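Local coordinates for hypothetical protein Atu0240 (Agrobacterium tumefaciens str. C58, PDB 2GAX), which is of unknown function but has an alpha/beta fold and belongs to the DUF2000 family, probably related to peptidyl-tRNA hydrolase 2, at residues A[69-72]-A[73-76]; A[99-102]-A[103-107]; A[25-28]-A[29-32]. All coordinates share one frame; numbering follows the deposited sequence.

From the N terminus, contact 3 (25-28 with 29-32) comes first, contact 1 (69-72 with 73-76) second and contact 2 (99-102 with 103-107) last. They follow in series; none nests in or crosses another. Each joins adjoining segments, so each closes just a turn or two of chain. Contact 3 lies on helix 16-33, which packs on strands 83-86 and 112-120 of the mixed sheet. Contact 1 lies on helix 65-77, near helix 121-127. Contact 2 ends helix 95-102. Contacts 1 and 2 touch: Pro-107 packs on His-72 and Leu-76, and its carbonyl probably accepts a bond from Arg-69. Contact 3 stays about 8 Å or more, nearest atoms, from both.

Contact 1 (A[69-72]-A[73-76])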
ATOM      1  N   ARG A  69       2.396  12.414   4.003  1.00 34.72           N
ATOM      2  CA  ARG A  69       2.631  13.296   2.864  1.00 34.90           C
ATOM      3  C   ARG A  69       4.085  13.267   2.381  1.00 35.19           C
ATOM      4  O   ARG A  69       4.323  13.113   1.184  1.00 34.99           O
ATOM      5  CB  ARG A  69       2.215  14.739   3.177  1.00 34.87           C
ATOM      6  CG  ARG A  69       2.337  15.660   1.961  1.00 35.41           C
ATOM      7  CD  ARG A  69       1.984  17.094   2.278  1.00 35.07           C
ATOM      8  NE  ARG A  69       0.819  17.185   3.154  1.00 36.81           N
ATOM      9  CZ  ARG A  69      -0.438  17.011   2.757  1.00 36.12           C
ATOM     10  NH1 ARG A  69      -0.715  16.734   1.482  1.00 34.93           N
ATOM     11  NH2 ARG A  69      -1.423  17.116   3.642  1.00 34.69           N
ATOM     12  N   LYS A  70       5.051  13.400   3.297  1.00 35.14           N
ATOM     13  CA  LYS A  70       6.461  13.392   2.891  1.00 35.88           C
ATOM     14  C   LYS A  70       6.896  12.045   2.309  1.00 34.84           C
ATOM     15  O   LYS A  70       7.646  12.007   1.337  1.00 34.63           O
ATOM     16  CB  LYS A  70       7.406  13.864   4.012  1.00 35.96           C
ATOM     17  CG  LYS A  70       7.107  13.288   5.378  1.00 39.10           C
ATOM     18  CD  LYS A  70       8.279  13.486   6.369  1.00 38.72           C
ATOM     19  CE  LYS A  70       8.127  12.565   7.607  1.00 41.48           C
ATOM     20  NZ  LYS A  70       7.793  11.124   7.258  1.00 40.29           N
ATOM     21  N   ILE A  71       6.405  10.954   2.898  1.00 34.07           N
ATOM     22  CA  ILE A  71       6.623   9.596   2.380  1.00 33.71           C
ATOM     23  C   ILE A  71       6.104   9.497   0.939  1.00 33.85           C
ATOM     24  O   ILE A  71       6.812   9.030   0.041  1.00 33.55           O
ATOM     25  CB  ILE A  71       5.975   8.527   3.307  1.00 34.15           C
ATOM     26  CG1 ILE A  71       6.764   8.434   4.625  1.00 33.51           C
ATOM     27  CG2 ILE A  71       5.935   7.164   2.614  1.00 33.57           C
ATOM     28  CD1 ILE A  71       6.086   7.644   5.752  1.00 33.76           C
ATOM     29  N   HIS A  72       4.876   9.963   0.727  1.00 33.32           N
ATOM     30  CA  HIS A  72       4.312  10.093  -0.613  1.00 33.66           C
ATOM     31  C   HIS A  72       5.261  10.894  -1.536  1.00 33.56           C
ATOM     32  O   HIS A  72       5.682  10.412  -2.592  1.00 33.62           O
ATOM     33  CB  HIS A  72       2.924  10.728  -0.508  1.00 33.20           C
ATOM     34  CG  HIS A  72       2.245  10.960  -1.822  1.00 32.88           C
ATOM     35  ND1 HIS A  72       1.205  11.854  -1.962  1.00 32.50           N
ATOM     36  CD2 HIS A  72       2.446  10.421  -3.049  1.00 32.34           C
ATOM     37  CE1 HIS A  72       0.797  11.858  -3.217  1.00 31.37           C
ATOM     38  NE2 HIS A  72       1.539  11.004  -3.900  1.00 33.02           N
ATOM     39  N   GLN A  73       5.621  12.103  -1.106  1.00 33.80           N
ATOM     40  CA  GLN A  73       6.583  12.956  -1.823  1.00 34.15           C
ATOM     41  C   GLN A  73       7.941  12.295  -2.089  1.00 33.83           C
ATOM     42  O   GLN A  73       8.479  12.408  -3.185  1.00 33.76           O
ATOM     43  CB  GLN A  73       6.748  14.293  -1.074  1.00 34.45           C
ATOM     44  CG  GLN A  73       5.473  15.145  -1.114  1.00 35.77           C
ATOM     45  CD  GLN A  73       5.489  16.318  -0.153  1.00 36.70           C
ATOM     46  OE1 GLN A  73       6.079  16.249   0.929  1.00 42.20           O
ATOM     47  NE2 GLN A  73       4.837  17.403  -0.539  1.00 40.21           N
ATOM     48  N   ARG A  74       8.482  11.589  -1.105  1.00 33.16           N
ATOM     49  CA  ARG A  74       9.738  10.870  -1.282  1.00 33.19           C
ATOM     50  C   ARG A  74       9.625   9.786  -2.353  1.00 32.79           C
ATOM     51  O   ARG A  74      10.560   9.598  -3.122  1.00 32.53           O
ATOM     52  CB  ARG A  74      10.220  10.239   0.021  1.00 33.20           C
ATOM     53  CG  ARG A  74      10.624  11.209   1.118  1.00 34.68           C
ATOM     54  CD  ARG A  74      11.504  10.488   2.100  1.00 37.95           C
ATOM     55  NE  ARG A  74      11.704  11.254   3.327  1.00 41.72           N
ATOM     56  CZ  ARG A  74      11.119  10.981   4.488  1.00 42.70           C
ATOM     57  NH1 ARG A  74      10.295   9.948   4.607  1.00 42.07           N
ATOM     58  NH2 ARG A  74      11.380  11.740   5.545  1.00 44.95           N
ATOM     59  N   SER A  75       8.492   9.074  -2.403  1.00 31.97           N
ATOM     60  CA  SER A  75       8.344   7.977  -3.374  1.00 31.56           C
ATOM     61  C   SER A  75       8.334   8.485  -4.813  1.00 30.93           C
ATOM     62  O   SER A  75       8.910   7.858  -5.688  1.00 31.30           O
ATOM     63  CB  SER A  75       7.098   7.127  -3.099  1.00 31.23           C
ATOM     64  OG  SER A  75       5.913   7.868  -3.334  1.00 32.30           O
ATOM     65  N   LEU A  76       7.703   9.633  -5.037  1.00 30.90           N
ATOM     66  CA  LEU A  76       7.636  10.241  -6.367  1.00 30.98           C
ATOM     67  C   LEU A  76       9.022  10.728  -6.772  1.00 31.92           C
ATOM     68  O   LEU A  76       9.452  10.548  -7.917  1.00 31.44           O
ATOM     69  CB  LEU A  76       6.626  11.403  -6.374  1.00 30.90           C
ATOM     70  CG  LEU A  76       5.139  11.021  -6.293  1.00 30.46           C
ATOM     71  CD1 LEU A  76       4.273  12.255  -6.124  1.00 31.97           C
ATOM     72  CD2 LEU A  76       4.721  10.269  -7.541  1.00 28.97           C
TER
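Helix 65-77 of the alpha/beta fold carries this contact, with side chains meeting three and four residues apart. On one flank Lys-70 and Arg-74 run side by side and point the same way. CD of Lys-70 lies 3.7 Å from NH2 of Arg-74. The Lys-70 chain bends at its last torsion (chi4 47°), and this leaves NZ 3.8 Å from Arg-74 NH1. The two like charges probably tolerate each other because both groups give hydrogen bonds to the carbonyl of Lys-129, NZ with a further one to the carbonyl of Ala-67 and NH1 to that of Ile-127. The Arg-74 guanidinium also meets Ile-71, whose CG1 is 3.8 Å from NH1.

The next flank pairs Arg-69 with Gln-73. Arg-69 CG rests 3.9 Å from the amide carbon CD of Gln-73. The guanidinium and amide planes are turned 69° apart, so the two groups do not stack. The guanidinium is held elsewhere, by a salt bridge to Glu-66 and bonds to the carbonyls of Pro-107 and Ala-110.

His-72 and Leu-76 form a third pair. The His-72 ring has CG anti to its own N (chi1 178°), which brings NE2 to 3.7 Å from CD1 of Leu-76. Besides a weak bond from Ser-75 N, the carbonyl O of His-72 takes one from Leu-76 N at 3.3 Å and a shorter one from the hydroxyl OG of Ser-75 at 2.7 Å.

Contact 2 (A[99-102]-A[103-107])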
ATOM      1  N   ARG A  99     -11.411   7.276  -8.874  1.00 28.67           N
ATOM      2  CA  ARG A  99     -10.352   7.766  -9.775  1.00 28.76           C
ATOM      3  C   ARG A  99     -10.586   9.236 -10.119  1.00 28.89           C
ATOM      4  O   ARG A  99      -9.636  10.017 -10.174  1.00 27.41           O
ATOM      5  CB  ARG A  99     -10.222   6.909 -11.027  1.00 29.46           C
ATOM      6  CG  ARG A  99      -9.505   5.581 -10.786  1.00 28.80           C
ATOM      7  CD  ARG A  99      -9.165   4.869 -12.081  1.00 30.69           C
ATOM      8  NE  ARG A  99     -10.355   4.440 -12.804  1.00 29.01           N
ATOM      9  CZ  ARG A  99     -10.881   5.074 -13.855  1.00 31.07           C
ATOM     10  NH1 ARG A  99     -10.334   6.182 -14.336  1.00 30.08           N
ATOM     11  NH2 ARG A  99     -11.981   4.601 -14.431  1.00 31.76           N
ATOM     12  N   GLN A 100     -11.859   9.616 -10.282  1.00 29.36           N
ATOM     13  CA  GLN A 100     -12.229  11.023 -10.536  1.00 30.57           C
ATOM     14  C   GLN A 100     -11.828  11.946  -9.396  1.00 30.50           C
ATOM     15  O   GLN A 100     -11.130  12.932  -9.624  1.00 30.24           O
ATOM     16  CB  GLN A 100     -13.731  11.170 -10.858  1.00 30.77           C
ATOM     17  CG  GLN A 100     -14.182  12.589 -11.241  1.00 34.98           C
ATOM     18  CD  GLN A 100     -13.976  12.903 -12.715  1.00 41.68           C
ATOM     19  OE1 GLN A 100     -13.018  13.592 -13.093  1.00 45.73           O
ATOM     20  NE2 GLN A 100     -14.867  12.384 -13.562  1.00 43.05           N
ATOM     21  N   VAL A 101     -12.261  11.628  -8.171  1.00 30.16           N
ATOM     22  CA  VAL A 101     -11.927  12.446  -7.001  1.00 30.22           C
ATOM     23  C   VAL A 101     -10.421  12.453  -6.714  1.00 29.76           C
ATOM     24  O   VAL A 101      -9.859  13.477  -6.338  1.00 28.77           O
ATOM     25  CB  VAL A 101     -12.745  12.044  -5.731  1.00 30.12           C
ATOM     26  CG1 VAL A 101     -12.119  10.869  -5.001  1.00 31.27           C
ATOM     27  CG2 VAL A 101     -12.853  13.222  -4.793  1.00 32.15           C
ATOM     28  N   PHE A 102      -9.783  11.302  -6.896  1.00 29.44           N
ATOM     29  CA  PHE A 102      -8.336  11.202  -6.789  1.00 29.45           C
ATOM     30  C   PHE A 102      -7.629  12.259  -7.656  1.00 29.49           C
ATOM     31  O   PHE A 102      -6.621  12.828  -7.245  1.00 28.97           O
ATOM     32  CB  PHE A 102      -7.881   9.799  -7.203  1.00 29.14           C
ATOM     33  CG  PHE A 102      -6.436   9.527  -6.938  1.00 29.01           C
ATOM     34  CD1 PHE A 102      -6.017   9.125  -5.671  1.00 29.25           C
ATOM     35  CD2 PHE A 102      -5.492   9.642  -7.960  1.00 28.78           C
ATOM     36  CE1 PHE A 102      -4.688   8.842  -5.418  1.00 30.09           C
ATOM     37  CE2 PHE A 102      -4.156   9.386  -7.710  1.00 27.75           C
ATOM     38  CZ  PHE A 102      -3.741   8.987  -6.447  1.00 27.75           C
ATOM     39  N   SER A 103      -8.162  12.502  -8.849  1.00 30.60           N
ATOM     40  CA  SER A 103      -7.559  13.459  -9.801  1.00 31.70           C
ATOM     41  C   SER A 103      -7.742  14.924  -9.374  1.00 32.16           C
ATOM     42  O   SER A 103      -7.173  15.832  -9.997  1.00 31.68           O
ATOM     43  CB  SER A 103      -8.110  13.231 -11.223  1.00 31.99           C
ATOM     44  OG  SER A 103      -9.432  13.748 -11.369  1.00 33.00           O
ATOM     45  N   HIS A 104      -8.540  15.150  -8.319  1.00 32.41           N
ATOM     46  CA  HIS A 104      -8.812  16.504  -7.812  1.00 32.98           C
ATOM     47  C   HIS A 104      -7.748  17.004  -6.850  1.00 33.20           C
ATOM     48  O   HIS A 104      -7.789  18.169  -6.426  1.00 33.86           O
ATOM     49  CB  HIS A 104     -10.198  16.584  -7.151  1.00 33.24           C
ATOM     50  CG  HIS A 104     -11.335  16.378  -8.107  1.00 34.19           C
ATOM     51  ND1 HIS A 104     -12.635  16.212  -7.692  1.00 37.05           N
ATOM     52  CD2 HIS A 104     -11.358  16.295  -9.460  1.00 35.20           C
ATOM     53  CE1 HIS A 104     -13.416  16.049  -8.745  1.00 37.42           C
ATOM     54  NE2 HIS A 104     -12.666  16.100  -9.832  1.00 36.94           N
ATOM     55  N   PHE A 105      -6.795  16.130  -6.506  1.00 32.77           N
ATOM     56  CA  PHE A 105      -5.734  16.460  -5.562  1.00 31.93           C
ATOM     57  C   PHE A 105      -4.344  16.172  -6.102  1.00 32.48           C
ATOM     58  O   PHE A 105      -4.166  15.361  -7.020  1.00 32.27           O
ATOM     59  CB  PHE A 105      -5.945  15.737  -4.217  1.00 32.28           C
ATOM     60  CG  PHE A 105      -7.277  16.033  -3.584  1.00 29.50           C
ATOM     61  CD1 PHE A 105      -7.404  17.062  -2.658  1.00 31.29           C
ATOM     62  CD2 PHE A 105      -8.411  15.318  -3.955  1.00 29.64           C
ATOM     63  CE1 PHE A 105      -8.656  17.354  -2.079  1.00 30.45           C
ATOM     64  CE2 PHE A 105      -9.673  15.609  -3.389  1.00 28.44           C
ATOM     65  CZ  PHE A 105      -9.784  16.634  -2.470  1.00 29.87           C
ATOM     66  N   SER A 106      -3.368  16.850  -5.502  1.00 32.66           N
ATOM     67  CA  SER A 106      -1.957  16.720  -5.840  1.00 33.72           C
ATOM     68  C   SER A 106      -1.242  16.359  -4.526  1.00 33.58           C
ATOM     69  O   SER A 106      -1.858  16.442  -3.471  1.00 33.48           O
ATOM     70  CB  SER A 106      -1.451  18.049  -6.398  1.00 33.68           C
ATOM     71  OG  SER A 106      -1.559  19.057  -5.400  1.00 36.30           O
ATOM     72  N   PRO A 107       0.032  15.915  -4.578  1.00 34.06           N
ATOM     73  CA  PRO A 107       0.723  15.522  -3.336  1.00 34.93           C
ATOM     74  C   PRO A 107       0.776  16.594  -2.245  1.00 35.85           C
ATOM     75  O   PRO A 107       0.772  16.253  -1.057  1.00 35.52           O
ATOM     76  CB  PRO A 107       2.132  15.163  -3.812  1.00 35.35           C
ATOM     77  CG  PRO A 107       1.941  14.760  -5.225  1.00 34.41           C
ATOM     78  CD  PRO A 107       0.876  15.675  -5.761  1.00 34.21           C
TER
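The imidazole of His-104 lies back over the chain it has just left, with one face toward Gln-100 and Val-101. Carbonyl O of Gln-100 sits 3.4 Å above the ring plane, offset toward the rim. CA of Val-101 lies over the same face, 4.2 Å from the ring centroid and 22° off the normal, a CH-pi contact. CG of His-104 lies beside its own N (chi1 -66°), which folds the ring back toward the helix. The Gln-100 side chain bends at chi2, and its amide plane is 28° from the ring plane. Its CG comes 4.1 Å from NE2 of His-104.

Phe-105 turns an edge to the helix end instead. Its CD2 approaches the carbonyl O of Val-101 to 3.3 Å, near the plane of the ring. The branch CG2 of Val-101 reaches 4.2 Å from CE2 of Phe-105. These rings sit where helix 95-102 stops and the chain leaves through a type I beta turn from Phe-102 to Phe-105. The turn's closing bond, Phe-105 N to Phe-102 O, is weak. His-104 N bonds to Val-101 O at 2.9 Å, but comes from above the carbonyl plane.

Ser-103 reaches backward along the helix. Its OG lies between its own N and carbonyl carbon and gives a bond of 2.6 Å to Gln-100 O. That oxygen therefore meets both a hydroxyl and the imidazole face. The Phe-102 ring packs on Leu-84 and Ile-86 of strand 83-86, while Phe-105 joins it on Ile-86.

Contact 3 (A[25-28]-A[29-32]); sequences FLMS and GIVA
Met-27, a selenomethionine, touches Ile-30 and Val-31 through its end. It bends at both chi2 and chi3 (-61° and -54°), so this end curls forward along the helix toward the next turn. SE lies 4.1 Å from CB of Ile-30, and the two side chains meet at a slant. The terminal CE lies 4.2 Å from the branch CG2 of Val-31.

Backbone bonds make the second group. Val-31 N bonds to Met-27 O at 3.0 Å, and Ala-32 N to Ser-28 O at the same length. Ile-30 N reaches Leu-26 O at 3.2 Å. Gly-29 N to Phe-25 O is weak. These i to i+4 bonds belong to helix 16-33, which packs on the central mixed sheet. Leu-26 and Ile-30 both touch Ala-116 of strand 112-120 and meet Tyr-85 and Ser-83 of strand 83-86 respectively, where the Ser-83 hydroxyl bonds to the Leu-26 carbonyl. Val-31 rests on Ile-37 and Ile-38, in the loop after the helix.

The side-chain hydrogen bond belongs to Ser-28. Its OG sits between its own N and carbonyl carbon (chi1 74°) and turns back to Phe-25 O at 2.6 Å. The donor lies in the carbonyl plane, on a lone pair. Phe-25 O thus takes a short hydroxyl bond beside weak ones from the N atoms of Ser-28 and Gly-29. Carbonyl O of Ser-28 lies 3.4 Å from CB of Ala-32.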
ATOM      1  N   PHE A  25      -7.124  -2.800  -0.669  1.00 24.06           N
ATOM      2  CA  PHE A  25      -7.034  -2.095  -1.945  1.00 24.80           C
ATOM      3  C   PHE A  25      -5.610  -1.782  -2.366  1.00 24.33           C
ATOM      4  O   PHE A  25      -5.224  -2.025  -3.510  1.00 23.35           O
ATOM      5  CB  PHE A  25      -7.880  -0.836  -1.911  1.00 25.33           C
ATOM      6  CG  PHE A  25      -9.332  -1.105  -2.119  1.00 25.66           C
ATOM      7  CD1 PHE A  25      -9.841  -1.234  -3.408  1.00 28.88           C
ATOM      8  CD2 PHE A  25     -10.189  -1.258  -1.041  1.00 25.78           C
ATOM      9  CE1 PHE A  25     -11.200  -1.502  -3.617  1.00 27.98           C
ATOM     10  CE2 PHE A  25     -11.555  -1.516  -1.243  1.00 28.39           C
ATOM     11  CZ  PHE A  25     -12.054  -1.628  -2.524  1.00 26.78           C
ATOM     12  N   LEU A  26      -4.808  -1.283  -1.436  1.00 24.36           N
ATOM     13  CA  LEU A  26      -3.404  -1.014  -1.765  1.00 24.75           C
ATOM     14  C   LEU A  26      -2.658  -2.252  -2.299  1.00 24.59           C
ATOM     15  O   LEU A  26      -1.886  -2.160  -3.262  1.00 24.46           O
ATOM     16  CB  LEU A  26      -2.668  -0.439  -0.554  1.00 24.90           C
ATOM     17  CG  LEU A  26      -3.120   0.952  -0.070  1.00 24.64           C
ATOM     18  CD1 LEU A  26      -2.470   1.239   1.262  1.00 24.11           C
ATOM     19  CD2 LEU A  26      -2.799   2.065  -1.087  1.00 24.95           C
HETATM   20  N   MSE A  27      -2.885  -3.393  -1.662  1.00 24.96           N
HETATM   21  CA  MSE A  27      -2.212  -4.635  -2.020  1.00 25.52           C
HETATM   22  C   MSE A  27      -2.659  -5.130  -3.386  1.00 25.57           C
HETATM   23  O   MSE A  27      -1.864  -5.735  -4.120  1.00 25.10           O
HETATM   24  CB  MSE A  27      -2.460  -5.707  -0.954  1.00 27.25           C
HETATM   25  CG  MSE A  27      -1.477  -5.626   0.210  1.00 31.47           C
HETATM   26 SE   MSE A  27       0.396  -5.907  -0.435  1.00 43.49          SE
HETATM   27  CE  MSE A  27       0.195  -7.486  -1.301  1.00 34.50           C
ATOM     28  N   SER A  28      -3.916  -4.868  -3.735  1.00 25.07           N
ATOM     29  CA  SER A  28      -4.420  -5.265  -5.066  1.00 24.84           C
ATOM     30  C   SER A  28      -3.593  -4.575  -6.155  1.00 25.32           C
ATOM     31  O   SER A  28      -3.284  -5.175  -7.210  1.00 25.66           O
ATOM     32  CB  SER A  28      -5.931  -4.993  -5.197  1.00 24.20           C
ATOM     33  OG  SER A  28      -6.239  -3.623  -5.343  1.00 22.33           O
ATOM     34  N   GLY A  29      -3.230  -3.315  -5.894  1.00 25.28           N
ATOM     35  CA  GLY A  29      -2.343  -2.548  -6.802  1.00 25.55           C
ATOM     36  C   GLY A  29      -0.932  -3.113  -6.858  1.00 26.49           C
ATOM     37  O   GLY A  29      -0.299  -3.157  -7.928  1.00 26.01           O
ATOM     38  N   ILE A  30      -0.421  -3.524  -5.702  1.00 25.97           N
ATOM     39  CA  ILE A  30       0.915  -4.127  -5.630  1.00 25.61           C
ATOM     40  C   ILE A  30       0.997  -5.404  -6.471  1.00 26.23           C
ATOM     41  O   ILE A  30       1.949  -5.598  -7.218  1.00 26.58           O
ATOM     42  CB  ILE A  30       1.340  -4.351  -4.156  1.00 25.64           C
ATOM     43  CG1 ILE A  30       1.465  -3.002  -3.449  1.00 25.31           C
ATOM     44  CG2 ILE A  30       2.614  -5.246  -4.015  1.00 23.73           C
ATOM     45  CD1 ILE A  30       2.671  -2.144  -3.852  1.00 27.82           C
ATOM     46  N   VAL A  31      -0.024  -6.252  -6.378  1.00 26.33           N
ATOM     47  CA  VAL A  31      -0.059  -7.485  -7.171  1.00 26.65           C
ATOM     48  C   VAL A  31      -0.212  -7.190  -8.668  1.00 26.92           C
ATOM     49  O   VAL A  31       0.510  -7.787  -9.506  1.00 26.25           O
ATOM     50  CB  VAL A  31      -1.126  -8.463  -6.642  1.00 26.47           C
ATOM     51  CG1 VAL A  31      -1.178  -9.705  -7.491  1.00 25.83           C
ATOM     52  CG2 VAL A  31      -0.798  -8.841  -5.200  1.00 26.70           C
ATOM     53  N   ALA A  32      -1.097  -6.243  -9.004  1.00 26.74           N
ATOM     54  CA  ALA A  32      -1.304  -5.834 -10.402  1.00 27.31           C
ATOM     55  C   ALA A  32       0.019  -5.376 -11.024  1.00 27.82           C
ATOM     56  O   ALA A  32       0.323  -5.738 -12.158  1.00 27.65           O
ATOM     57  CB  ALA A  32      -2.346  -4.709 -10.496  1.00 27.49           C
TER